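Local coordinates for protein aminofutalosine deaminase (Helicobacter pylori, PDB 7LKK) that deaminates aminofutalosine in the menaquinone pathway, as a metal-dependent hydrolase of the amidohydrolase family, and is captured here with methylthio-coformycin and iron, at residues Q277-K288 and K309-G320; L296-L306 and V323-I334. All coordinates share one frame; numbering follows the deposited sequence.

Contact 1. Residues Q277-K288 and K309-G320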
loop_
_atom_site.group_PDB
_atom_site.type_symbol
_atom_site.label_atom_id
_atom_site.label_comp_id
_atom_site.label_asym_id
_atom_site.label_seq_id
_atom_site.Cartn_x
_atom_site.Cartn_y
_atom_site.Cartn_z
ATOM N N GLN A 277 -14.166 -2.800 12.896
ATOM C CA GLN A 277 -12.897 -2.949 13.612
ATOM C C GLN A 277 -13.042 -2.761 15.116
ATOM O O GLN A 277 -12.197 -3.255 15.872
ATOM C CB GLN A 277 -11.845 -1.964 13.101
ATOM C CG GLN A 277 -11.795 -1.796 11.604
ATOM C CD GLN A 277 -12.628 -0.627 11.150
ATOM O OE1 GLN A 277 -13.845 -0.737 11.021
ATOM N NE2 GLN A 277 -11.983 0.512 10.932
ATOM N N PHE A 278 -14.074 -2.053 15.569
ATOM C CA PHE A 278 -14.290 -1.822 16.990
ATOM C C PHE A 278 -15.389 -2.706 17.564
ATOM O O PHE A 278 -15.871 -2.444 18.672
ATOM C CB PHE A 278 -14.589 -0.344 17.243
ATOM C CG PHE A 278 -13.408 0.549 16.996
ATOM C CD1 PHE A 278 -12.562 0.906 18.033
ATOM C CD2 PHE A 278 -13.123 1.005 15.720
ATOM C CE1 PHE A 278 -11.465 1.715 17.805
ATOM C CE2 PHE A 278 -12.028 1.812 15.485
ATOM C CZ PHE A 278 -11.200 2.173 16.530
ATOM N N ALA A 279 -15.797 -3.739 16.835
ATOM C CA ALA A 279 -16.703 -4.740 17.373
ATOM C C ALA A 279 -15.916 -5.738 18.211
ATOM O O ALA A 279 -14.930 -6.316 17.741
ATOM C CB ALA A 279 -17.442 -5.461 16.245
ATOM N N SER A 280 -16.342 -5.927 19.457
ATOM C CA SER A 280 -15.712 -6.915 20.314
ATOM C C SER A 280 -16.006 -8.324 19.798
ATOM O O SER A 280 -16.807 -8.528 18.881
ATOM C CB SER A 280 -16.205 -6.768 21.752
ATOM O OG SER A 280 -17.562 -7.162 21.853
ATOM N N LEU A 281 -15.340 -9.308 20.407
ATOM C CA LEU A 281 -15.594 -10.698 20.041
ATOM C C LEU A 281 -17.043 -11.083 20.323
ATOM O O LEU A 281 -17.673 -11.786 19.526
ATOM C CB LEU A 281 -14.633 -11.625 20.786
ATOM C CG LEU A 281 -14.752 -13.118 20.468
ATOM C CD1 LEU A 281 -14.573 -13.370 18.978
ATOM C CD2 LEU A 281 -13.748 -13.924 21.277
ATOM N N GLU A 282 -17.590 -10.623 21.451
ATOM C CA GLU A 282 -18.992 -10.898 21.750
ATOM C C GLU A 282 -19.908 -10.294 20.692
ATOM O O GLU A 282 -20.885 -10.927 20.271
ATOM C CB GLU A 282 -19.354 -10.366 23.136
ATOM C CG GLU A 282 -20.793 -10.659 23.542
ATOM C CD GLU A 282 -21.287 -9.762 24.660
ATOM O OE1 GLU A 282 -20.461 -9.338 25.496
ATOM O OE2 GLU A 282 -22.504 -9.479 24.701
ATOM N N ALA A 283 -19.601 -9.076 20.240
ATOM C CA ALA A 283 -20.428 -8.437 19.222
ATOM C C ALA A 283 -20.372 -9.199 17.903
ATOM O O ALA A 283 -21.404 -9.403 17.251
ATOM C CB ALA A 283 -19.986 -6.987 19.024
ATOM N N LEU A 284 -19.177 -9.632 17.494
ATOM C CA LEU A 284 -19.060 -10.415 16.268
ATOM C C LEU A 284 -19.787 -11.748 16.396
ATOM O O LEU A 284 -20.433 -12.209 15.447
ATOM C CB LEU A 284 -17.587 -10.633 15.923
ATOM C CG LEU A 284 -16.798 -9.416 15.440
ATOM C CD1 LEU A 284 -15.385 -9.824 15.042
ATOM C CD2 LEU A 284 -17.508 -8.736 14.281
ATOM N N LYS A 285 -19.687 -12.385 17.565
ATOM C CA LYS A 285 -20.420 -13.627 17.790
ATOM C C LYS A 285 -21.923 -13.383 17.801
ATOM O O LYS A 285 -22.698 -14.215 17.313
ATOM C CB LYS A 285 -19.968 -14.270 19.101
ATOM C CG LYS A 285 -18.592 -14.911 19.034
ATOM C CD LYS A 285 -18.248 -15.595 20.346
ATOM C CE LYS A 285 -18.573 -17.078 20.289
ATOM N NZ LYS A 285 -18.308 -17.642 18.935
ATOM N N ARG A 286 -22.351 -12.245 18.352
ATOM C CA ARG A 286 -23.766 -11.886 18.321
ATOM C C ARG A 286 -24.245 -11.690 16.890
ATOM O O ARG A 286 -25.346 -12.121 16.531
ATOM C CB ARG A 286 -24.001 -10.618 19.141
ATOM C CG ARG A 286 -25.467 -10.250 19.314
ATOM C CD ARG A 286 -26.094 -11.020 20.462
ATOM N NE ARG A 286 -27.379 -10.455 20.868
ATOM C CZ ARG A 286 -27.989 -10.741 22.013
ATOM N NH1 ARG A 286 -27.430 -11.585 22.870
ATOM N NH2 ARG A 286 -29.158 -10.187 22.305
ATOM N N ILE A 287 -23.431 -11.033 16.061
ATOM C CA ILE A 287 -23.770 -10.861 14.651
ATOM C C ILE A 287 -23.956 -12.219 13.988
ATOM O O ILE A 287 -24.939 -12.456 13.275
ATOM C CB ILE A 287 -22.683 -10.036 13.938
ATOM C CG1 ILE A 287 -22.737 -8.569 14.365
ATOM C CG2 ILE A 287 -22.827 -10.144 12.437
ATOM C CD1 ILE A 287 -21.559 -7.754 13.872
ATOM N N LYS A 288 -23.014 -13.134 14.228
ATOM C CA LYS A 288 -23.065 -14.453 13.603
ATOM C C LYS A 288 -24.307 -15.226 14.028
ATOM O O LYS A 288 -25.011 -15.800 13.190
ATOM C CB LYS A 288 -21.796 -15.232 13.953
ATOM C CG LYS A 288 -21.912 -16.737 13.780
ATOM C CD LYS A 288 -21.249 -17.202 12.496
ATOM C CE LYS A 288 -21.015 -18.704 12.521
ATOM N NZ LYS A 288 -20.171 -19.169 11.387
ATOM N N LYS A 309 -7.524 2.253 12.686
ATOM C CA LYS A 309 -7.417 0.913 13.250
ATOM C C LYS A 309 -7.866 -0.109 12.215
ATOM O O LYS A 309 -8.909 0.065 11.578
ATOM C CB LYS A 309 -8.254 0.776 14.524
ATOM C CG LYS A 309 -8.441 -0.667 14.982
ATOM C CD LYS A 309 -9.480 -0.782 16.084
ATOM C CE LYS A 309 -9.318 -2.070 16.878
ATOM N NZ LYS A 309 -8.296 -2.983 16.287
ATOM N N ALA A 310 -7.073 -1.164 12.044
ATOM C CA ALA A 310 -7.393 -2.234 11.112
ATOM C C ALA A 310 -8.292 -3.275 11.771
ATOM O O ALA A 310 -8.281 -3.453 12.993
ATOM C CB ALA A 310 -6.116 -2.901 10.596
ATOM N N LEU A 311 -9.087 -3.953 10.945
ATOM C CA LEU A 311 -9.895 -5.067 11.422
ATOM C C LEU A 311 -9.001 -6.194 11.925
ATOM O O LEU A 311 -8.066 -6.618 11.238
ATOM C CB LEU A 311 -10.808 -5.571 10.302
ATOM C CG LEU A 311 -11.746 -6.738 10.624
ATOM C CD1 LEU A 311 -12.676 -6.384 11.767
ATOM C CD2 LEU A 311 -12.542 -7.146 9.392
ATOM N N ASP A 312 -9.288 -6.682 13.130
ATOM C CA ASP A 312 -8.533 -7.788 13.714
ATOM C C ASP A 312 -9.001 -9.087 13.068
ATOM O O ASP A 312 -10.068 -9.610 13.397
ATOM C CB ASP A 312 -8.716 -7.818 15.228
ATOM C CG ASP A 312 -7.697 -8.701 15.922
ATOM O OD1 ASP A 312 -7.577 -9.888 15.552
ATOM O OD2 ASP A 312 -7.012 -8.206 16.839
ATOM N N LEU A 313 -8.195 -9.612 12.138
ATOM C CA LEU A 313 -8.587 -10.819 11.416
ATOM C C LEU A 313 -8.624 -12.040 12.327
ATOM O O LEU A 313 -9.442 -12.944 12.113
ATOM C CB LEU A 313 -7.639 -11.064 10.243
ATOM C CG LEU A 313 -7.726 -10.053 9.100
ATOM C CD1 LEU A 313 -6.736 -10.404 8.007
ATOM C CD2 LEU A 313 -9.142 -9.987 8.543
ATOM N N GLU A 314 -7.749 -12.092 13.332
ATOM C CA GLU A 314 -7.807 -13.183 14.298
ATOM C C GLU A 314 -9.128 -13.166 15.053
ATOM O O GLU A 314 -9.752 -14.214 15.255
ATOM C CB GLU A 314 -6.632 -13.091 15.271
ATOM C CG GLU A 314 -5.292 -13.511 14.683
ATOM C CD GLU A 314 -4.697 -12.460 13.764
ATOM O OE1 GLU A 314 -4.960 -11.258 13.981
ATOM O OE2 GLU A 314 -3.957 -12.837 12.830
ATOM N N ARG A 315 -9.573 -11.980 15.474
ATOM C CA ARG A 315 -10.871 -11.861 16.130
ATOM C C ARG A 315 -11.996 -12.321 15.214
ATOM O O ARG A 315 -12.930 -13.001 15.658
ATOM C CB ARG A 315 -11.095 -10.417 16.572
ATOM C CG ARG A 315 -12.244 -10.230 17.542
ATOM C CD ARG A 315 -12.469 -8.756 17.802
ATOM N NE ARG A 315 -11.672 -8.279 18.925
ATOM C CZ ARG A 315 -11.550 -7.000 19.260
ATOM N NH1 ARG A 315 -12.169 -6.066 18.549
ATOM N NH2 ARG A 315 -10.805 -6.653 20.300
ATOM N N VAL A 316 -11.932 -11.948 13.935
ATOM C CA VAL A 316 -12.948 -12.377 12.978
ATOM C C VAL A 316 -12.974 -13.897 12.883
ATOM O O VAL A 316 -14.044 -14.518 12.843
ATOM C CB VAL A 316 -12.692 -11.726 11.605
ATOM C CG1 VAL A 316 -13.544 -12.385 10.532
ATOM C CG2 VAL A 316 -12.964 -10.225 11.670
ATOM N N ARG A 317 -11.794 -14.518 12.851
ATOM C CA ARG A 317 -11.716 -15.973 12.814
ATOM C C ARG A 317 -12.255 -16.589 14.099
ATOM O O ARG A 317 -12.978 -17.591 14.058
ATOM C CB ARG A 317 -10.266 -16.398 12.574
ATOM C CG ARG A 317 -10.056 -17.888 12.389
ATOM C CD ARG A 317 -8.671 -18.162 11.816
ATOM N NE ARG A 317 -7.607 -17.750 12.728
ATOM C CZ ARG A 317 -6.352 -17.514 12.355
ATOM N NH1 ARG A 317 -5.999 -17.639 11.082
ATOM N NH2 ARG A 317 -5.449 -17.148 13.255
ATOM N N GLU A 318 -11.922 -15.995 15.250
ATOM C CA GLU A 318 -12.408 -16.512 16.527
ATOM C C GLU A 318 -13.928 -16.469 16.617
ATOM O O GLU A 318 -14.534 -17.320 17.280
ATOM C CB GLU A 318 -11.777 -15.726 17.677
ATOM C CG GLU A 318 -10.274 -15.938 17.800
ATOM C CD GLU A 318 -9.577 -14.817 18.544
ATOM O OE1 GLU A 318 -10.276 -13.956 19.121
ATOM O OE2 GLU A 318 -8.326 -14.796 18.552
ATOM N N ALA A 319 -14.562 -15.494 15.967
ATOM C CA ALA A 319 -16.017 -15.405 15.948
ATOM C C ALA A 319 -16.661 -16.362 14.956
ATOM O O ALA A 319 -17.895 -16.442 14.908
ATOM C CB ALA A 319 -16.452 -13.974 15.631
ATOM N N GLY A 320 -15.868 -17.085 14.170
ATOM C CA GLY A 320 -16.424 -17.993 13.190
ATOM C C GLY A 320 -16.918 -17.325 11.930
ATOM O O GLY A 320 -17.852 -17.825 11.296
HETATM O O HOH W 1 -11.128 -5.597 14.864
#
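One face of the Phe278 ring is covered by the side chain of Lys309. Lys309 CD lies 3.6 Å from the ring centroid, 18° off the normal, a CH-pi contact displaced toward the rim at CZ. Lys309 NZ stands higher above the same face, almost on the ring normal, but so far up that any cation-pi attraction is weak. The other flat group is the Arg315 guanidinium. Ser280 CA sits over one of its faces, near the rim. Arg315 turns about its CG-CD bond (chi3 -89°), and NH1 gives a weak, bent bond of 2.9 Å to Ala279 O. Gln277 is buried against the backbone of Lys309-Leu311. Its NE2 donates to Lys309 O at 3.2 Å, with the oxygen in the amide plane. Its CG rests on the backbone at Leu311 N. A water joins Gln277 O to Asp312 N.

Helices 281-288 and 313-318 then run on at 45°, and their axes come within 9.4 Å of each other. Ala319 CB meets Leu284 CB at 3.5 Å and also touches Leu281 CD1. Leu284 CD1 reaches Val316 CG2 and the CG of Arg315. Gly320 closes its helix in a Schellman motif. There Lys288 NZ donates to Gly320 O at 2.7 Å. Ser280 and Asp312 are the N-caps of the two helices.

These are neighbouring outer helices of the TIM-barrel-type fold. Leu284 and Val316 both also touch Leu296 of strand 294-298. All three direct bonds end on main-chain carbonyls. Lys288 grips the turn after helix 313-318, and Arg315 adds a weaker tie to the loop before helix 281-288. Between them the contact is apolar, made by leucine, valine and alanine.

Contact 2. Residues L296-L306 and V323-I334. With MCF ((8R)-3-(5-S-methyl-5-thio-beta-D-ribofuranosyl)-3,6,7,8-tetrahydroimidazo[4,5-d][1,3]diazepin-8-ol), chain J.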
loop_
_atom_site.group_PDB
_atom_site.type_symbol
_atom_site.label_atom_id
_atom_site.label_comp_id
_atom_site.label_asym_id
_atom_site.label_seq_id
_atom_site.Cartn_x
_atom_site.Cartn_y
_atom_site.Cartn_z
ATOM N N LEU A 296 -19.169 -10.085 6.746
ATOM C CA LEU A 296 -18.274 -9.003 7.129
ATOM C C LEU A 296 -17.530 -8.476 5.908
ATOM O O LEU A 296 -16.940 -9.250 5.147
ATOM C CB LEU A 296 -17.278 -9.479 8.185
ATOM C CG LEU A 296 -17.860 -9.938 9.523
ATOM C CD1 LEU A 296 -16.751 -10.098 10.549
ATOM C CD2 LEU A 296 -18.916 -8.961 10.020
ATOM N N ILE A 297 -17.561 -7.160 5.724
ATOM C CA ILE A 297 -16.846 -6.486 4.645
ATOM C C ILE A 297 -15.765 -5.620 5.271
ATOM O O ILE A 297 -16.035 -4.863 6.212
ATOM C CB ILE A 297 -17.794 -5.641 3.776
ATOM C CG1 ILE A 297 -19.079 -6.415 3.456
ATOM C CG2 ILE A 297 -17.087 -5.196 2.501
ATOM C CD1 ILE A 297 -18.873 -7.630 2.580
ATOM N N THR A 298 -14.544 -5.730 4.760
ATOM C CA THR A 298 -13.416 -4.979 5.291
ATOM C C THR A 298 -12.844 -4.059 4.220
ATOM O O THR A 298 -12.723 -4.442 3.052
ATOM C CB THR A 298 -12.334 -5.922 5.844
ATOM O OG1 THR A 298 -11.328 -5.156 6.516
ATOM C CG2 THR A 298 -11.700 -6.762 4.736
ATOM N N CYS A 299 -12.515 -2.832 4.621
ATOM C CA CYS A 299 -11.981 -1.811 3.720
ATOM C C CYS A 299 -10.683 -1.294 4.319
ATOM O O CYS A 299 -10.685 -0.317 5.084
ATOM C CB CYS A 299 -12.991 -0.685 3.504
ATOM S SG CYS A 299 -14.639 -1.239 2.978
ATOM N N PRO A 300 -9.544 -1.918 3.994
ATOM C CA PRO A 300 -8.293 -1.583 4.701
ATOM C C PRO A 300 -7.842 -0.137 4.548
ATOM O O PRO A 300 -7.409 0.471 5.535
ATOM C CB PRO A 300 -7.268 -2.562 4.099
ATOM C CG PRO A 300 -7.899 -3.116 2.867
ATOM C CD PRO A 300 -9.382 -3.062 3.079
ATOM N N PHE A 301 -7.901 0.432 3.341
ATOM C CA PHE A 301 -7.392 1.789 3.166
ATOM C C PHE A 301 -8.300 2.812 3.839
ATOM O O PHE A 301 -7.818 3.745 4.491
ATOM C CB PHE A 301 -7.224 2.112 1.680
ATOM C CG PHE A 301 -6.116 3.088 1.396
ATOM C CD1 PHE A 301 -6.344 4.454 1.457
ATOM C CD2 PHE A 301 -4.844 2.641 1.076
ATOM C CE1 PHE A 301 -5.326 5.356 1.200
ATOM C CE2 PHE A 301 -3.820 3.538 0.818
ATOM C CZ PHE A 301 -4.061 4.896 0.880
ATOM N N SER A 302 -9.617 2.647 3.699
ATOM C CA SER A 302 -10.551 3.535 4.383
ATOM C C SER A 302 -10.376 3.465 5.895
ATOM O O SER A 302 -10.387 4.498 6.576
ATOM C CB SER A 302 -11.986 3.185 3.988
ATOM O OG SER A 302 -12.919 3.865 4.809
ATOM N N ASN A 303 -10.208 2.254 6.438
ATOM C CA ASN A 303 -10.007 2.105 7.876
ATOM C C ASN A 303 -8.754 2.838 8.339
ATOM O O ASN A 303 -8.736 3.423 9.429
ATOM C CB ASN A 303 -9.910 0.626 8.247
ATOM C CG ASN A 303 -11.221 -0.116 8.076
ATOM O OD1 ASN A 303 -12.281 0.486 7.891
ATOM N ND2 ASN A 303 -11.153 -1.440 8.141
ATOM N N ARG A 304 -7.689 2.799 7.534
ATOM C CA ARG A 304 -6.454 3.487 7.905
ATOM C C ARG A 304 -6.623 5.000 7.855
ATOM O O ARG A 304 -6.058 5.721 8.686
ATOM C CB ARG A 304 -5.311 3.055 6.990
ATOM C CG ARG A 304 -3.946 3.599 7.400
ATOM C CD ARG A 304 -3.542 3.080 8.769
ATOM N NE ARG A 304 -2.312 3.694 9.261
ATOM C CZ ARG A 304 -2.265 4.612 10.220
ATOM N NH1 ARG A 304 -3.384 5.032 10.795
ATOM N NH2 ARG A 304 -1.098 5.111 10.607
ATOM N N LEU A 305 -7.385 5.501 6.883
ATOM C CA LEU A 305 -7.530 6.944 6.725
ATOM C C LEU A 305 -8.474 7.548 7.755
ATOM O O LEU A 305 -8.335 8.729 8.096
ATOM C CB LEU A 305 -8.029 7.277 5.319
ATOM C CG LEU A 305 -7.110 6.960 4.141
ATOM C CD1 LEU A 305 -7.733 7.468 2.848
ATOM C CD2 LEU A 305 -5.727 7.561 4.349
ATOM N N LEU A 306 -9.432 6.770 8.258
ATOM C CA LEU A 306 -10.429 7.314 9.171
ATOM C C LEU A 306 -10.036 7.032 10.617
ATOM O O LEU A 306 -9.270 7.794 11.213
ATOM C CB LEU A 306 -11.815 6.737 8.862
ATOM C CG LEU A 306 -12.698 7.536 7.896
ATOM C CD1 LEU A 306 -11.937 7.928 6.635
ATOM C CD2 LEU A 306 -13.962 6.760 7.541
ATOM N N VAL A 323 -14.220 -12.689 5.784
ATOM C CA VAL A 323 -14.289 -11.318 5.295
ATOM C C VAL A 323 -14.259 -11.293 3.773
ATOM O O VAL A 323 -13.682 -12.168 3.119
ATOM C CB VAL A 323 -13.147 -10.445 5.864
ATOM C CG1 VAL A 323 -13.227 -10.387 7.379
ATOM C CG2 VAL A 323 -11.792 -10.975 5.411
ATOM N N SER A 324 -14.919 -10.281 3.217
ATOM C CA SER A 324 -14.726 -9.845 1.844
ATOM C C SER A 324 -14.041 -8.483 1.857
ATOM O O SER A 324 -14.288 -7.657 2.740
ATOM C CB SER A 324 -16.057 -9.756 1.089
ATOM O OG SER A 324 -16.814 -10.945 1.233
ATOM N N VAL A 325 -13.179 -8.253 0.871
ATOM C CA VAL A 325 -12.369 -7.041 0.796
ATOM C C VAL A 325 -12.965 -6.108 -0.248
ATOM O O VAL A 325 -13.209 -6.517 -1.389
ATOM C CB VAL A 325 -10.903 -7.371 0.464
ATOM C CG1 VAL A 325 -10.063 -6.095 0.459
ATOM C CG2 VAL A 325 -10.351 -8.377 1.459
ATOM N N ALA A 326 -13.191 -4.852 0.138
ATOM C CA ALA A 326 -13.808 -3.860 -0.731
ATOM C C ALA A 326 -13.038 -2.547 -0.660
ATOM O O ALA A 326 -12.325 -2.267 0.306
ATOM C CB ALA A 326 -15.279 -3.620 -0.360
ATOM N N THR A 327 -13.203 -1.736 -1.707
ATOM C CA THR A 327 -12.452 -0.493 -1.851
ATOM C C THR A 327 -13.065 0.672 -1.089
ATOM O O THR A 327 -12.369 1.667 -0.855
ATOM C CB THR A 327 -12.355 -0.099 -3.326
ATOM O OG1 THR A 327 -13.674 0.099 -3.857
ATOM C CG2 THR A 327 -11.652 -1.182 -4.127
ATOM N N ASP A 328 -14.345 0.580 -0.717
ATOM C CA ASP A 328 -15.121 1.742 -0.294
ATOM C C ASP A 328 -15.155 2.742 -1.444
ATOM O O ASP A 328 -14.926 2.369 -2.601
ATOM C CB ASP A 328 -14.546 2.371 0.982
ATOM C CG ASP A 328 -15.617 2.715 2.002
ATOM O OD1 ASP A 328 -16.805 2.746 1.627
ATOM O OD2 ASP A 328 -15.269 2.959 3.177
ATOM N N GLY A 329 -15.439 4.006 -1.154
ATOM C CA GLY A 329 -15.448 5.035 -2.168
ATOM C C GLY A 329 -14.198 5.901 -2.114
ATOM O O GLY A 329 -13.390 5.822 -1.193
ATOM N N LEU A 330 -14.052 6.740 -3.144
ATOM C CA LEU A 330 -12.986 7.735 -3.146
ATOM C C LEU A 330 -13.192 8.801 -2.078
ATOM O O LEU A 330 -12.308 9.640 -1.884
ATOM C CB LEU A 330 -12.869 8.384 -4.526
ATOM C CG LEU A 330 -12.316 7.477 -5.628
ATOM C CD1 LEU A 330 -12.272 8.199 -6.968
ATOM C CD2 LEU A 330 -10.934 6.957 -5.253
ATOM N N SER A 331 -14.342 8.797 -1.400
ATOM C CA SER A 331 -14.515 9.614 -0.205
ATOM C C SER A 331 -13.599 9.171 0.928
ATOM O O SER A 331 -13.378 9.943 1.868
ATOM C CB SER A 331 -15.973 9.565 0.255
ATOM O OG SER A 331 -16.528 8.276 0.051
ATOM N N SER A 332 -13.061 7.949 0.861
ATOM C CA SER A 332 -12.177 7.441 1.905
ATOM C C SER A 332 -11.132 6.500 1.309
ATOM O O SER A 332 -10.790 5.473 1.900
ATOM C CB SER A 332 -12.968 6.730 3.006
ATOM O OG SER A 332 -13.869 5.785 2.455
ATOM N N ASN A 333 -10.610 6.849 0.136
ATOM C CA ASN A 333 -9.596 6.042 -0.531
ATOM C C ASN A 333 -8.948 6.898 -1.608
ATOM O O ASN A 333 -9.465 7.952 -1.987
ATOM C CB ASN A 333 -10.199 4.765 -1.133
ATOM C CG ASN A 333 -9.220 3.603 -1.156
ATOM O OD1 ASN A 333 -8.017 3.785 -1.352
ATOM N ND2 ASN A 333 -9.738 2.394 -0.956
ATOM N N ILE A 334 -7.801 6.429 -2.097
ATOM C CA ILE A 334 -7.103 7.089 -3.197
ATOM C C ILE A 334 -7.243 6.338 -4.508
ATOM O O ILE A 334 -6.921 6.905 -5.565
ATOM C CB ILE A 334 -5.608 7.304 -2.875
ATOM C CG1 ILE A 334 -4.906 5.959 -2.684
ATOM C CG2 ILE A 334 -5.443 8.187 -1.648
ATOM C CD1 ILE A 334 -3.405 6.073 -2.491
HETATM O O8 MCF J . -18.293 3.735 4.481
HETATM C C8 MCF J . -17.526 4.897 4.295
HETATM C C7 MCF J . -17.064 5.513 5.611
HETATM N N6 MCF J . -18.033 5.284 6.654
HETATM C C5 MCF J . -19.424 5.595 6.413
HETATM N N4 MCF J . -19.983 6.122 5.173
HETATM C C10 MCF J . -19.404 6.525 3.867
HETATM C C9 MCF J . -18.237 5.943 3.411
HETATM N N1 MCF J . -17.959 6.478 2.230
HETATM C C2 MCF J . -18.904 7.359 1.909
HETATM N N3 MCF J . -19.790 7.376 2.909
HETATM C C1S MCF J . -20.994 8.262 2.912
HETATM C C2S MCF J . -22.284 7.566 3.405
HETATM O O2S MCF J . -22.884 6.887 2.386
HETATM O O4S MCF J . -20.826 9.225 3.739
HETATM C C4S MCF J . -22.310 9.682 4.202
HETATM C C3S MCF J . -23.142 8.749 3.837
HETATM O O3S MCF J . -23.959 9.239 2.668
HETATM C C5S MCF J . -22.335 9.855 5.711
HETATM S S5S MCF J . -23.548 11.130 6.157
HETATM C C6S MCF J . -23.995 10.942 7.907
HETATM O O HOH W 2 -18.174 -11.452 3.514
HETATM O O HOH W 3 -10.808 0.958 1.754
#
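Strands 296-298 and 323-325 run parallel, their short segments at 35°, with Ile297 paired to Ser324 and Thr298 to Val325. Thr298 N donates to Ser324 O at 2.8 Å. Ser324 N bonds to Leu296 O and Ala326 N to Thr298 O, both at 3.0 Å. On the face of Ile297 and Ser324, Ile297 CD1 lies against Ser324 CB, and Ile297 CG2 reaches Ala326 CB at 3.7 Å. On the other, the methyls Thr298 CG2 and Val325 CG2 lie side by side. These are neighbouring strands of the amidohydrolase TIM barrel, and the chain beyond their C-terminal ends contributes to the active site. Asp328 binds the iron together with His79, His81 and His221. Asp328 OD2 lies 3.2 Å from MCF C8 and 3.0 Å from Ser302 OG, which is trans to its own N (chi1 170°). Ser332 OG gives OD2 a weak bond. Ser331 OG and Leu306 CD2 also line the inhibitor pocket. Asn333 OD1 approaches the Phe301 ring obliquely, 3.3 Å from CD1; amide and ring planes are 8° apart but not stacked. Asn333 ND2 bonds to Thr327 O and Glu341. Ile334 CD1 meets Phe301 CZ at 3.6 Å, near Leu407 and Arg343 of the second subunit.

Contact 2 is core, near the middle of the chain, whereas contact 1 is partly buried on the outside of the barrel. Their centres are about 17 Å apart, and their segments alternate along the sequence. Helix 281-291 leads into strand 294-298, and helix 300-305 is followed by helix 313-318. Contact 1 covers the strands of contact 2: Val316 packs on Val323, and Leu311 on Thr298. Gln277 also packs on Asn303. Contact 1 joins helices through alanine, leucine and long cationic side chains. Contact 2 joins strands by main-chain bonds, and beyond them helix 300-305 to the loop that carries a metal ligand. The second subunit reaches contact 2 but not contact 1.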